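Putative glycosyltransferase (GalT1) (Streptococcus parasanguinis FW213, PDB 5HEA) probably transfers a sugar from a nucleotide-linked donor to an acceptor, this chain being the C-terminal, GT-A-type glycosyltransferase part of a longer protein. Local coordinates at residues I181-G186 against A193-L198; G71-R76 against L188-A193; I88-S93 against K171-E176; S114-C119 against L200-I205; N237-I242 against K257-R262. One frame throughout, in Å; residues are numbered along the deposited sequence.

In the fold
Interactions 3 and 4 lie in the mixed central sheet of the GT-A fold. Strand 171-174 of interaction 3 and strand 116-125 of interaction 4 are neighbours in it, with contact centres about 12 Å apart. Interaction 1 folds the loop after strand 171-174 onto helix 195-201 and packs on interaction 3 through Phe183 and Phe90. Interaction 2 ties the same loop to helix 72-82; its centre is about 7 Å from that of interaction 1. It lies near Asp92, which begins an Asp-Ser-Asp sequence consistent with the DXD motif that binds metal and nucleotide in many GT-A relatives. Interaction 5, centred about 18 Å from interaction 2, pairs C-terminal helices and joins it through Asp192 and Arg262.

Interaction 1 (I181-G186 against A193-L198); sequences IRFPLG and ATIYRL
Thr194 lays its methyl group over the Phe183 ring in a CH-pi contact. CG2 is 3.9 Å from the ring centroid and 11° off the ring normal, so it sits over the centre of the face. Phe183 also meets Arg76 in a cation-pi contact and Phe90 edge-to-face. The pair of Thr194 and Phe183 lies where the loop after strand 171-174 turns back onto the start of helix 195-201, within the GT-A fold. Thr194 holds the N-cap position of that helix, but its hydroxyl makes no capping bond. OG1 is instead hydrogen-bonded to the carbonyl of Glu190, and it lies 3.3 Å from Pro184 CD. The Thr194 methyl also meets Ile181, with CG2 to CG2 at 3.8 Å. CD1 of Ile181 reaches further along the helix and touches Leu198 CD2 at 3.7 Å. Beyond Thr194, Pro184 CG rests on Ala193 CB.

The polar edge belongs to Arg197. Its chain bends at CG-CD (chi3 -90°), which turns NE back toward the helix start. NE donates to Ala193 O at 2.8 Å, in the plane of that carbonyl. NH2 adds a weak bond to the same oxygen. The guanidinium is thus fixed in rotation by its own segment and can present NH2 to the loop. A second subunit packs on this edge, with its Gln281 against Arg197 and its Asn284 against Ile181. Across the contact, Arg197 NH2 donates to Arg182 O at 3.1 Å, and that oxygen lies near the guanidinium plane.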
# COMPACT_ATOMS: atom_id res chain seq x y z
N ILE A 181 24.95 14.55 -15.04
CA ILE A 181 25.36 13.53 -14.09
C ILE A 181 24.72 13.75 -12.72
O ILE A 181 24.91 14.80 -12.10
CB ILE A 181 26.92 13.46 -13.94
CG1 ILE A 181 27.55 12.94 -15.25
CG2 ILE A 181 27.29 12.53 -12.81
CD1 ILE A 181 29.08 12.95 -15.25
N ARG A 182 23.96 12.75 -12.26
CA ARG A 182 23.32 12.78 -10.94
C ARG A 182 23.43 11.41 -10.30
O ARG A 182 23.55 10.41 -11.01
CB ARG A 182 21.84 13.20 -11.04
CG ARG A 182 21.61 14.67 -11.45
CD ARG A 182 22.26 15.63 -10.45
NE ARG A 182 22.00 17.04 -10.76
CZ ARG A 182 22.75 17.79 -11.57
NH1 ARG A 182 23.81 17.27 -12.19
NH2 ARG A 182 22.43 19.06 -11.77
N PHE A 183 23.39 11.37 -8.97
CA PHE A 183 23.36 10.11 -8.26
C PHE A 183 21.97 9.50 -8.44
O PHE A 183 20.98 10.21 -8.38
CB PHE A 183 23.67 10.32 -6.77
CG PHE A 183 25.08 10.81 -6.51
CD1 PHE A 183 25.38 12.16 -6.60
CD2 PHE A 183 26.09 9.92 -6.19
CE1 PHE A 183 26.68 12.63 -6.38
CE2 PHE A 183 27.40 10.38 -5.97
CZ PHE A 183 27.68 11.74 -6.06
N PRO A 184 21.90 8.17 -8.65
CA PRO A 184 20.63 7.43 -8.81
C PRO A 184 19.80 7.35 -7.53
O PRO A 184 20.31 6.99 -6.48
CB PRO A 184 21.11 6.03 -9.22
CG PRO A 184 22.49 5.93 -8.67
CD PRO A 184 23.07 7.31 -8.86
N LEU A 185 18.51 7.66 -7.64
CA LEU A 185 17.64 7.77 -6.48
C LEU A 185 17.32 6.44 -5.82
O LEU A 185 17.21 5.40 -6.49
CB LEU A 185 16.34 8.50 -6.84
CG LEU A 185 16.43 10.02 -6.99
CD1 LEU A 185 17.60 10.58 -6.19
CD2 LEU A 185 16.50 10.45 -8.44
N GLY A 186 17.19 6.47 -4.49
CA GLY A 186 16.75 5.33 -3.71
C GLY A 186 17.75 4.19 -3.69
O GLY A 186 17.53 3.17 -3.03
N ALA A 193 27.92 4.00 -8.75
CA ALA A 193 27.23 4.23 -10.02
C ALA A 193 27.55 5.57 -10.67
O ALA A 193 27.17 5.81 -11.82
CB ALA A 193 25.71 4.12 -9.81
N THR A 194 28.28 6.44 -9.97
CA THR A 194 28.33 7.85 -10.38
C THR A 194 29.73 8.44 -10.59
O THR A 194 29.96 9.13 -11.59
CB THR A 194 27.54 8.74 -9.36
OG1 THR A 194 26.22 8.22 -9.19
CG2 THR A 194 27.43 10.18 -9.87
N ILE A 195 30.64 8.20 -9.65
CA ILE A 195 31.94 8.87 -9.65
C ILE A 195 32.70 8.63 -10.95
O ILE A 195 33.20 9.56 -11.57
CB ILE A 195 32.78 8.48 -8.41
CG1 ILE A 195 32.10 9.00 -7.14
CG2 ILE A 195 34.18 9.08 -8.48
CD1 ILE A 195 31.82 10.52 -7.17
N TYR A 196 32.72 7.38 -11.40
CA TYR A 196 33.46 7.06 -12.63
C TYR A 196 32.95 7.81 -13.86
O TYR A 196 33.72 8.11 -14.78
CB TYR A 196 33.48 5.55 -12.88
CG TYR A 196 32.22 5.00 -13.49
CD1 TYR A 196 31.12 4.68 -12.71
CD2 TYR A 196 32.13 4.77 -14.86
CE1 TYR A 196 29.96 4.16 -13.27
CE2 TYR A 196 30.98 4.25 -15.44
CZ TYR A 196 29.90 3.95 -14.63
OH TYR A 196 28.75 3.44 -15.20
N ARG A 197 31.66 8.14 -13.88
CA ARG A 197 31.15 8.92 -15.01
C ARG A 197 31.75 10.33 -15.06
O ARG A 197 32.00 10.87 -16.13
CB ARG A 197 29.62 8.95 -15.00
CG ARG A 197 29.02 7.54 -15.12
CD ARG A 197 27.51 7.57 -15.24
NE ARG A 197 26.83 7.52 -13.95
CZ ARG A 197 25.90 8.39 -13.55
NH1 ARG A 197 25.56 9.39 -14.35
NH2 ARG A 197 25.30 8.26 -12.36
N LEU A 198 32.01 10.92 -13.90
CA LEU A 198 32.75 12.18 -13.86
C LEU A 198 34.17 12.05 -14.42
O LEU A 198 34.63 12.91 -15.18
CB LEU A 198 32.80 12.71 -12.42
CG LEU A 198 31.43 13.08 -11.87
CD1 LEU A 198 31.50 13.17 -10.34
CD2 LEU A 198 31.00 14.42 -12.48

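Interaction 2 (G71-R76 against L188-A193); sequences GPSAAR and LREDDA
Arg76 and Glu190 form the main salt bridge here. NH1 of Arg76 donates to Glu190 OE2 at 2.7 Å, with an N-H...O angle of 159°. The carboxylate oxygen accepts on its anti lone pair, away from OE1, and lies close to the guanidinium plane. Asp191 completes a salt-bridge network from another direction. Its OD1 stands over one face of the guanidinium, 3.3 Å from Arg76 NH1. It is well out of the plane, so only the opposite charges draw the two together.

The two acids belong to a Glu-Asp-Asp sequence that recalls the ED motif of family 2 glycosyltransferases. In relatives that motif lines the acceptor side of the GT-A active site; its role here is not established. The contact joins it to the first turn of helix 72-82.

Glu190 reaches Arg76 by a folded chain. CG stands between the backbone N and the carbonyl carbon (chi1 65°), and a second bend at CB-CG (chi2 -86°) swings CD round. The carboxylate also passes Pro72, whose CB is 3.3 Å from Glu190 OE2. Arg76, in contrast, runs extended from CG to NE, and the two side chains meet at about a right angle. Asp92 is a long, weak ion-pair partner of Arg76 NH2.

Ser73 is buried against the start of the Glu190 side chain. Its OG is hydrogen-bonded to Pro184 O, earlier in the same loop as Glu190, and the same Ser73 OG lies only 3.0 Å from Glu190 CB.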
# COMPACT_ATOMS: atom_id res chain seq x y z
N GLY A 71 16.97 10.15 0.99
CA GLY A 71 18.14 9.29 0.81
C GLY A 71 19.40 10.05 0.42
O GLY A 71 19.33 11.21 0.02
N PRO A 72 20.56 9.40 0.54
CA PRO A 72 21.87 10.03 0.31
C PRO A 72 22.03 10.52 -1.13
O PRO A 72 22.68 11.54 -1.36
CB PRO A 72 22.87 8.90 0.60
CG PRO A 72 22.13 7.91 1.40
CD PRO A 72 20.70 8.00 0.98
N SER A 73 21.43 9.81 -2.09
CA SER A 73 21.53 10.24 -3.50
C SER A 73 20.79 11.55 -3.72
O SER A 73 21.31 12.47 -4.33
CB SER A 73 20.97 9.20 -4.46
OG SER A 73 21.79 8.05 -4.49
N ALA A 74 19.56 11.61 -3.22
CA ALA A 74 18.76 12.81 -3.34
C ALA A 74 19.41 13.98 -2.62
O ALA A 74 19.37 15.11 -3.10
CB ALA A 74 17.34 12.58 -2.82
N ALA A 75 20.01 13.71 -1.46
CA ALA A 75 20.70 14.76 -0.71
C ALA A 75 21.88 15.33 -1.50
O ALA A 75 22.07 16.55 -1.57
CB ALA A 75 21.16 14.23 0.65
N ARG A 76 22.68 14.46 -2.10
CA ARG A 76 23.83 14.95 -2.87
C ARG A 76 23.37 15.71 -4.12
O ARG A 76 23.94 16.74 -4.47
CB ARG A 76 24.75 13.80 -3.27
CG ARG A 76 25.44 13.12 -2.10
CD ARG A 76 26.60 12.26 -2.56
NE ARG A 76 27.23 11.55 -1.46
CZ ARG A 76 26.99 10.27 -1.18
NH1 ARG A 76 26.14 9.60 -1.93
NH2 ARG A 76 27.60 9.67 -0.16
N LEU A 188 21.42 2.40 -3.06
CA LEU A 188 22.67 2.40 -2.30
C LEU A 188 23.74 2.07 -3.34
O LEU A 188 23.41 1.76 -4.48
CB LEU A 188 22.64 1.35 -1.19
CG LEU A 188 23.35 1.59 0.15
CD1 LEU A 188 23.90 0.27 0.73
CD2 LEU A 188 24.44 2.66 0.07
N ARG A 189 25.02 2.11 -2.94
CA ARG A 189 26.13 2.05 -3.89
C ARG A 189 25.91 3.13 -4.95
O ARG A 189 26.00 2.89 -6.16
CB ARG A 189 26.23 0.66 -4.53
CG ARG A 189 26.43 -0.48 -3.55
CD ARG A 189 27.78 -0.38 -2.86
NE ARG A 189 28.35 -1.69 -2.56
CZ ARG A 189 29.24 -2.32 -3.32
NH1 ARG A 189 29.67 -1.76 -4.45
NH2 ARG A 189 29.69 -3.51 -2.96
N GLU A 190 25.56 4.32 -4.49
CA GLU A 190 25.23 5.40 -5.41
C GLU A 190 26.51 6.03 -5.95
O GLU A 190 26.56 6.43 -7.12
CB GLU A 190 24.30 6.43 -4.76
CG GLU A 190 24.88 7.22 -3.57
CD GLU A 190 24.76 6.53 -2.20
OE1 GLU A 190 24.37 5.34 -2.11
OE2 GLU A 190 25.06 7.19 -1.18
N ASP A 191 27.54 6.07 -5.09
CA ASP A 191 28.90 6.52 -5.45
C ASP A 191 29.48 5.63 -6.55
O ASP A 191 30.07 6.13 -7.52
CB ASP A 191 29.87 6.46 -4.25
CG ASP A 191 29.64 7.57 -3.22
OD1 ASP A 191 28.83 8.48 -3.50
OD2 ASP A 191 30.29 7.53 -2.14
N ASP A 192 29.31 4.32 -6.35
CA ASP A 192 29.74 3.28 -7.28
C ASP A 192 29.16 3.52 -8.69
O ASP A 192 29.84 3.29 -9.69
CB ASP A 192 29.28 1.92 -6.70
CG ASP A 192 29.73 0.71 -7.53
OD1 ASP A 192 30.77 0.74 -8.22
OD2 ASP A 192 29.02 -0.31 -7.46
N ALA A 193 27.92 4.00 -8.75
CA ALA A 193 27.23 4.23 -10.02
C ALA A 193 27.55 5.57 -10.67
O ALA A 193 27.17 5.81 -11.82
CB ALA A 193 25.71 4.12 -9.81

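Interaction 3 (I88-S93 against K171-E176); sequences ITFVDS and KLFKAE
Phe173 sets its side chain against the backbone of Ile88 and the ring of Phe90. Its CB is 3.7 Å from Ile88 O. CG, beside the backbone N and anti to the carbonyl carbon (chi1 -57°), lies 4.0 Å from Ile88 O. CD2 passes closer to the same oxygen, at 3.4 Å, which lies at the ring edge near its plane. Further out, CE2 comes to 4.2 Å from Phe90 CE2. Phe173 CE2 lies at the edge of the Phe90 ring, near its plane, and the two side chains cross at about a right angle. CE1 meets Leu198 CD1, and the tip atom CZ meets Ile195 CD1, both on helix 195-201.

Backbone bonds hold this pair of residues. Ile88 N donates to Phe173 O at 2.8 Å, and Phe173 N returns a bond to Ile88 O at 3.0 Å. Ile88 and Phe173 are thus an antiparallel hydrogen-bonded pair. Beyond them Ile88 CG1 touches Ala175 CB.

At the other end the regular pairing gives way. Thr89 OG1, anti to its own backbone N, donates to Lys171 O at 2.6 Å, from above the carbonyl plane. A water accepts from Phe90 N at 2.8 Å and lies against the same Lys171 oxygen, so it sits between the strands where the two backbones part.

Thr89 also bonds through its backbone to strand 7-13, while Leu172 bonds to Ser117. Strand 171-174 therefore bridges the parallel strands and strand 116-125. A parallel core strand that leads into an Asp-Ser-Asp sequence starting at Asp92, with an antiparallel strand at its side, is consistent with the GT-A fold.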
# COMPACT_ATOMS: atom_id res chain seq x y z
N ILE A 88 33.46 21.37 -7.21
CA ILE A 88 32.56 20.67 -6.29
C ILE A 88 33.32 19.53 -5.61
O ILE A 88 34.06 18.79 -6.24
CB ILE A 88 31.32 20.10 -7.03
CG1 ILE A 88 30.37 21.23 -7.42
CG2 ILE A 88 30.63 18.99 -6.17
CD1 ILE A 88 29.12 20.78 -8.14
N THR A 89 33.12 19.40 -4.30
CA THR A 89 33.73 18.29 -3.60
C THR A 89 32.73 17.77 -2.57
O THR A 89 31.80 18.48 -2.19
CB THR A 89 35.05 18.74 -2.95
OG1 THR A 89 35.84 17.60 -2.60
CG2 THR A 89 34.78 19.61 -1.72
N PHE A 90 32.90 16.51 -2.16
CA PHE A 90 31.95 15.88 -1.23
C PHE A 90 32.67 15.53 0.06
O PHE A 90 33.81 15.08 0.03
CB PHE A 90 31.36 14.59 -1.85
CG PHE A 90 30.55 14.84 -3.10
CD1 PHE A 90 29.22 15.23 -3.01
CD2 PHE A 90 31.13 14.69 -4.35
CE1 PHE A 90 28.48 15.47 -4.16
CE2 PHE A 90 30.39 14.93 -5.51
CZ PHE A 90 29.07 15.33 -5.41
N VAL A 91 32.02 15.75 1.20
CA VAL A 91 32.56 15.30 2.49
C VAL A 91 31.42 14.61 3.25
O VAL A 91 30.33 15.17 3.36
CB VAL A 91 33.09 16.49 3.34
CG1 VAL A 91 33.46 16.02 4.75
CG2 VAL A 91 34.30 17.12 2.69
N ASP A 92 31.66 13.40 3.73
CA ASP A 92 30.65 12.72 4.54
C ASP A 92 30.68 13.24 5.97
O ASP A 92 31.74 13.49 6.51
CB ASP A 92 30.85 11.21 4.52
CG ASP A 92 30.44 10.59 3.19
OD1 ASP A 92 29.69 11.26 2.42
OD2 ASP A 92 30.87 9.45 2.91
N SER A 93 29.51 13.39 6.57
CA SER A 93 29.43 14.09 7.85
C SER A 93 29.90 13.23 9.03
O SER A 93 30.03 13.73 10.15
CB SER A 93 28.01 14.65 8.06
OG SER A 93 27.03 13.70 7.69
N LYS A 171 37.90 14.00 -3.50
CA LYS A 171 37.98 14.34 -4.90
C LYS A 171 37.44 15.73 -5.15
O LYS A 171 36.36 16.09 -4.67
CB LYS A 171 37.20 13.29 -5.72
CG LYS A 171 37.72 11.86 -5.47
CD LYS A 171 36.79 10.79 -5.99
CE LYS A 171 37.33 9.42 -5.60
NZ LYS A 171 37.30 9.18 -4.12
N LEU A 172 38.20 16.52 -5.90
CA LEU A 172 37.79 17.87 -6.29
C LEU A 172 37.50 17.88 -7.79
O LEU A 172 38.37 17.57 -8.60
CB LEU A 172 38.90 18.87 -5.95
CG LEU A 172 38.64 20.34 -6.26
CD1 LEU A 172 37.55 20.87 -5.35
CD2 LEU A 172 39.93 21.17 -6.14
N PHE A 173 36.26 18.23 -8.15
CA PHE A 173 35.78 18.19 -9.54
C PHE A 173 35.50 19.59 -10.09
O PHE A 173 34.88 20.40 -9.41
CB PHE A 173 34.45 17.42 -9.62
CG PHE A 173 34.50 16.01 -9.09
CD1 PHE A 173 34.94 14.97 -9.90
CD2 PHE A 173 34.09 15.72 -7.80
CE1 PHE A 173 34.99 13.67 -9.42
CE2 PHE A 173 34.14 14.42 -7.30
CZ PHE A 173 34.59 13.39 -8.12
N LYS A 174 35.92 19.86 -11.33
CA LYS A 174 35.39 21.00 -12.06
C LYS A 174 33.88 20.85 -12.11
O LYS A 174 33.38 19.75 -12.38
CB LYS A 174 35.96 21.09 -13.47
CG LYS A 174 37.36 21.70 -13.49
CD LYS A 174 37.86 21.91 -14.90
CE LYS A 174 39.31 22.39 -14.88
NZ LYS A 174 39.94 22.31 -16.23
N ALA A 175 33.17 21.93 -11.81
CA ALA A 175 31.72 21.85 -11.67
C ALA A 175 31.04 21.57 -13.01
O ALA A 175 29.97 20.96 -13.06
CB ALA A 175 31.17 23.12 -11.04
N GLU A 176 31.68 22.00 -14.10
CA GLU A 176 31.14 21.75 -15.44
C GLU A 176 31.01 20.26 -15.76
O GLU A 176 30.21 19.87 -16.59
CB GLU A 176 31.98 22.46 -16.51
CG GLU A 176 33.40 21.93 -16.62
CD GLU A 176 34.26 22.74 -17.59
OE1 GLU A 176 33.68 23.39 -18.49
OE2 GLU A 176 35.50 22.71 -17.45
O HOH W 1 34.70 14.73 -3.30

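Interaction 4 (S114-C119 against L200-I205); sequences SDISVC and LKASQI
Asp115 OD1 reaches across to the backbone of the facing turn. It accepts from Ser203 N at 2.7 Å, on the anti side and 23° out of the carboxylate plane. Gln204 N adds a longer, weak bond to the same oxygen. In return Asp115 N donates to Gln204 O at 3.0 Å. Ser114, one residue before Asp115, accepts at its OG from Gln204 NE2 at 2.9 Å in a nearly straight bond. Gln204 CG is anti to the backbone N (chi1 176°), which brings it to 3.5 Å from Ser114 OG; the chain beyond is extended.

These bonds tie the turn after helix 195-201 to the start of strand 116-125, where strand 204-217 begins to run parallel to it in the GT-A sheet. Side chains pack along the pair. Ile116 CD1 touches Ala202 CB at 3.8 Å, and Val118 CG2 meets Ile205 CG2 at 4.0 Å. Ile205 CA also points its hydrogen at Ile116 O.

Further out, Lys174 forms a salt bridge with Asp115 OD2, which anchors the second carboxylate oxygen. Ser114 OG is also bonded to Thr206 OG1. Trp150 and Ile147 of helix 147-150 pack on Ile205, and Phe173 lies against Ile116.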
# COMPACT_ATOMS: atom_id res chain seq x y z
N SER A 114 44.54 20.01 -14.59
CA SER A 114 43.66 18.84 -14.57
C SER A 114 42.21 19.26 -14.40
O SER A 114 41.93 20.39 -14.03
CB SER A 114 44.05 17.91 -13.43
OG SER A 114 45.26 17.26 -13.71
N ASP A 115 41.29 18.33 -14.63
CA ASP A 115 39.87 18.62 -14.47
C ASP A 115 39.36 18.10 -13.13
O ASP A 115 38.31 18.51 -12.65
CB ASP A 115 39.09 17.97 -15.60
CG ASP A 115 39.57 18.45 -16.97
OD1 ASP A 115 40.04 17.61 -17.76
OD2 ASP A 115 39.50 19.66 -17.23
N ILE A 116 40.12 17.16 -12.57
CA ILE A 116 39.81 16.50 -11.30
C ILE A 116 41.12 16.26 -10.56
O ILE A 116 42.13 15.93 -11.18
CB ILE A 116 39.11 15.14 -11.54
CG1 ILE A 116 37.82 15.34 -12.35
CG2 ILE A 116 38.80 14.44 -10.19
CD1 ILE A 116 37.13 14.05 -12.80
N SER A 117 41.12 16.48 -9.25
CA SER A 117 42.21 16.02 -8.40
C SER A 117 41.62 15.09 -7.33
O SER A 117 40.46 15.22 -6.94
CB SER A 117 42.97 17.18 -7.76
OG SER A 117 42.17 17.87 -6.83
N VAL A 118 42.43 14.13 -6.89
CA VAL A 118 41.98 13.08 -5.99
C VAL A 118 43.08 12.86 -4.97
O VAL A 118 44.26 12.82 -5.33
CB VAL A 118 41.76 11.75 -6.76
CG1 VAL A 118 41.29 10.62 -5.81
CG2 VAL A 118 40.78 11.93 -7.92
N CYS A 119 42.71 12.76 -3.70
CA CYS A 119 43.69 12.35 -2.70
C CYS A 119 43.26 11.03 -2.09
O CYS A 119 42.25 10.44 -2.50
CB CYS A 119 43.94 13.43 -1.63
SG CYS A 119 42.58 13.74 -0.45
N LEU A 200 35.15 10.00 -16.69
CA LEU A 200 35.04 9.86 -18.15
C LEU A 200 34.82 11.21 -18.85
O LEU A 200 35.05 11.33 -20.05
CB LEU A 200 33.95 8.85 -18.52
CG LEU A 200 34.20 7.40 -18.12
CD1 LEU A 200 32.93 6.56 -18.29
CD2 LEU A 200 35.36 6.80 -18.92
N LYS A 201 34.38 12.22 -18.09
CA LYS A 201 34.20 13.56 -18.64
C LYS A 201 35.52 14.32 -18.68
O LYS A 201 35.66 15.29 -19.43
CB LYS A 201 33.19 14.36 -17.81
CG LYS A 201 31.74 13.92 -17.92
CD LYS A 201 31.10 14.45 -19.19
CE LYS A 201 29.59 14.63 -19.02
NZ LYS A 201 29.22 15.85 -18.26
N ALA A 202 36.50 13.87 -17.90
CA ALA A 202 37.75 14.62 -17.74
C ALA A 202 38.77 14.32 -18.84
O ALA A 202 38.65 13.32 -19.55
CB ALA A 202 38.35 14.37 -16.36
N SER A 203 39.77 15.20 -18.97
CA SER A 203 40.89 14.99 -19.90
C SER A 203 42.11 14.46 -19.15
O SER A 203 42.85 13.63 -19.66
CB SER A 203 41.28 16.29 -20.61
OG SER A 203 40.28 16.68 -21.55
N GLN A 204 42.30 14.97 -17.93
CA GLN A 204 43.43 14.57 -17.09
C GLN A 204 43.04 14.62 -15.63
O GLN A 204 42.30 15.51 -15.19
CB GLN A 204 44.63 15.49 -17.33
CG GLN A 204 45.82 15.19 -16.42
CD GLN A 204 47.02 16.08 -16.72
OE1 GLN A 204 47.80 15.80 -17.64
NE2 GLN A 204 47.16 17.15 -15.96
N ILE A 205 43.55 13.67 -14.86
CA ILE A 205 43.26 13.59 -13.45
C ILE A 205 44.58 13.59 -12.68
O ILE A 205 45.53 12.93 -13.09
CB ILE A 205 42.48 12.31 -13.15
CG1 ILE A 205 41.16 12.33 -13.97
CG2 ILE A 205 42.26 12.15 -11.65
CD1 ILE A 205 40.30 11.09 -13.81

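Interaction 5 (N237-I242 against K257-R262); sequences NAEERI and KSYKGR
Antiparallel helix packing in the C-terminal helical region joins 237-242 to 257-262. The axes of the two short segments run at 160° to each other, 10.0 Å apart at closest approach. Tyr259 carries much of the contact. Its CG is anti to the backbone N (chi1 -179°), which places CG within 3.9 Å of Ile242 CD1. Ala238 CB touches Tyr259 CD1 at 3.9 Å, and Ile242 CD1 touches Tyr259 CB at 3.7 Å. At the tip, Tyr259 OH donates to Glu239 OE2 over a short 2.5 Å, on the anti lone pair. The same oxygen forms a salt bridge with Lys285 of the same chain.

On the other flank two arginines come close. Arg241 NH2 is 3.6 Å from Arg262 NH1, and the guanidinium planes stand almost perpendicular. Their like charges are probably offset by Asp192, which bridges to Arg241 with OD1 and to Arg262 with OD2, while Arg262 NH1 also donates to Met234 O and Arg241 NE bonds Gln255. A water accepts from Arg241 NH2 at 2.9 Å and pairs with Ser258 OG at 2.8 Å. It lies over the face of the Arg262 guanidinium.

Helix 231-247 packs on one side against helix 253-272 and also meets helix 195-201, through a cation-pi contact of Arg241 with Tyr196, while helix 276-291 packs beyond Tyr259 and Lys285 of a neighbouring subunit bridges to Glu240.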
# COMPACT_ATOMS: atom_id res chain seq x y z
N ASN A 237 25.57 -2.03 -11.27
CA ASN A 237 26.58 -0.98 -11.44
C ASN A 237 27.78 -1.45 -12.25
O ASN A 237 28.26 -0.74 -13.12
CB ASN A 237 27.08 -0.42 -10.10
CG ASN A 237 26.04 0.43 -9.38
OD1 ASN A 237 25.00 0.75 -9.94
ND2 ASN A 237 26.33 0.80 -8.14
N ALA A 238 28.30 -2.63 -11.91
CA ALA A 238 29.47 -3.18 -12.62
C ALA A 238 29.15 -3.50 -14.09
O ALA A 238 29.98 -3.29 -14.98
CB ALA A 238 30.01 -4.42 -11.88
N GLU A 239 27.95 -4.01 -14.35
CA GLU A 239 27.52 -4.32 -15.72
C GLU A 239 27.34 -3.06 -16.56
O GLU A 239 27.81 -2.98 -17.68
CB GLU A 239 26.22 -5.14 -15.69
CG GLU A 239 26.49 -6.58 -15.22
CD GLU A 239 25.23 -7.32 -14.79
OE1 GLU A 239 24.15 -6.70 -14.73
OE2 GLU A 239 25.34 -8.55 -14.52
N GLU A 240 26.67 -2.07 -16.00
CA GLU A 240 26.54 -0.76 -16.64
C GLU A 240 27.92 -0.15 -16.97
O GLU A 240 28.16 0.36 -18.07
CB GLU A 240 25.74 0.14 -15.70
CG GLU A 240 25.47 1.57 -16.14
CD GLU A 240 24.64 2.31 -15.09
OE1 GLU A 240 25.01 2.29 -13.88
OE2 GLU A 240 23.60 2.87 -15.46
N ARG A 241 28.84 -0.21 -16.01
CA ARG A 241 30.16 0.38 -16.20
C ARG A 241 30.99 -0.34 -17.28
O ARG A 241 31.65 0.31 -18.11
CB ARG A 241 30.93 0.43 -14.87
CG ARG A 241 32.41 0.79 -15.00
CD ARG A 241 33.03 1.15 -13.64
NE ARG A 241 32.81 0.15 -12.59
CZ ARG A 241 32.05 0.35 -11.51
NH1 ARG A 241 31.44 1.52 -11.35
NH2 ARG A 241 31.91 -0.60 -10.58
N ILE A 242 30.95 -1.66 -17.28
CA ILE A 242 31.60 -2.43 -18.35
C ILE A 242 31.03 -2.06 -19.71
O ILE A 242 31.77 -1.83 -20.66
CB ILE A 242 31.52 -3.95 -18.11
CG1 ILE A 242 32.46 -4.34 -16.95
CG2 ILE A 242 31.88 -4.73 -19.40
CD1 ILE A 242 32.14 -5.68 -16.31
N LYS A 257 37.69 -8.53 -13.90
CA LYS A 257 38.14 -9.14 -12.64
C LYS A 257 37.27 -8.71 -11.47
O LYS A 257 36.85 -9.54 -10.65
CB LYS A 257 39.59 -8.75 -12.33
CG LYS A 257 40.63 -9.26 -13.31
CD LYS A 257 42.04 -8.85 -12.83
CE LYS A 257 43.11 -9.14 -13.87
NZ LYS A 257 44.45 -8.63 -13.44
N SER A 258 37.01 -7.41 -11.38
CA SER A 258 36.13 -6.86 -10.36
C SER A 258 34.71 -7.44 -10.46
O SER A 258 34.10 -7.81 -9.44
CB SER A 258 36.10 -5.33 -10.48
OG SER A 258 35.16 -4.75 -9.57
N TYR A 259 34.17 -7.51 -11.67
CA TYR A 259 32.84 -8.07 -11.90
C TYR A 259 32.74 -9.52 -11.44
O TYR A 259 31.78 -9.91 -10.77
CB TYR A 259 32.49 -7.95 -13.39
CG TYR A 259 31.12 -8.47 -13.83
CD1 TYR A 259 29.96 -8.13 -13.16
CD2 TYR A 259 30.99 -9.25 -14.98
CE1 TYR A 259 28.71 -8.58 -13.60
CE2 TYR A 259 29.75 -9.71 -15.42
CZ TYR A 259 28.62 -9.36 -14.73
OH TYR A 259 27.40 -9.82 -15.18
N LYS A 260 33.73 -10.34 -11.79
CA LYS A 260 33.71 -11.75 -11.41
C LYS A 260 33.74 -11.91 -9.90
O LYS A 260 33.06 -12.77 -9.34
CB LYS A 260 34.88 -12.51 -12.04
CG LYS A 260 34.82 -12.57 -13.55
CD LYS A 260 35.97 -13.38 -14.15
CE LYS A 260 36.01 -13.19 -15.67
NZ LYS A 260 36.87 -14.14 -16.43
N GLY A 261 34.54 -11.07 -9.23
CA GLY A 261 34.58 -11.03 -7.78
C GLY A 261 33.24 -10.66 -7.15
O GLY A 261 32.83 -11.27 -6.16
N ARG A 262 32.56 -9.67 -7.72
CA ARG A 262 31.23 -9.28 -7.23
C ARG A 262 30.18 -10.39 -7.41
O ARG A 262 29.38 -10.64 -6.51
CB ARG A 262 30.75 -7.98 -7.89
CG ARG A 262 31.56 -6.77 -7.45
CD ARG A 262 31.14 -5.49 -8.20
NE ARG A 262 31.85 -4.31 -7.71
CZ ARG A 262 31.40 -3.06 -7.80
NH1 ARG A 262 30.21 -2.79 -8.34
NH2 ARG A 262 32.13 -2.06 -7.33
O HOH W 2 33.30 -3.12 -10.92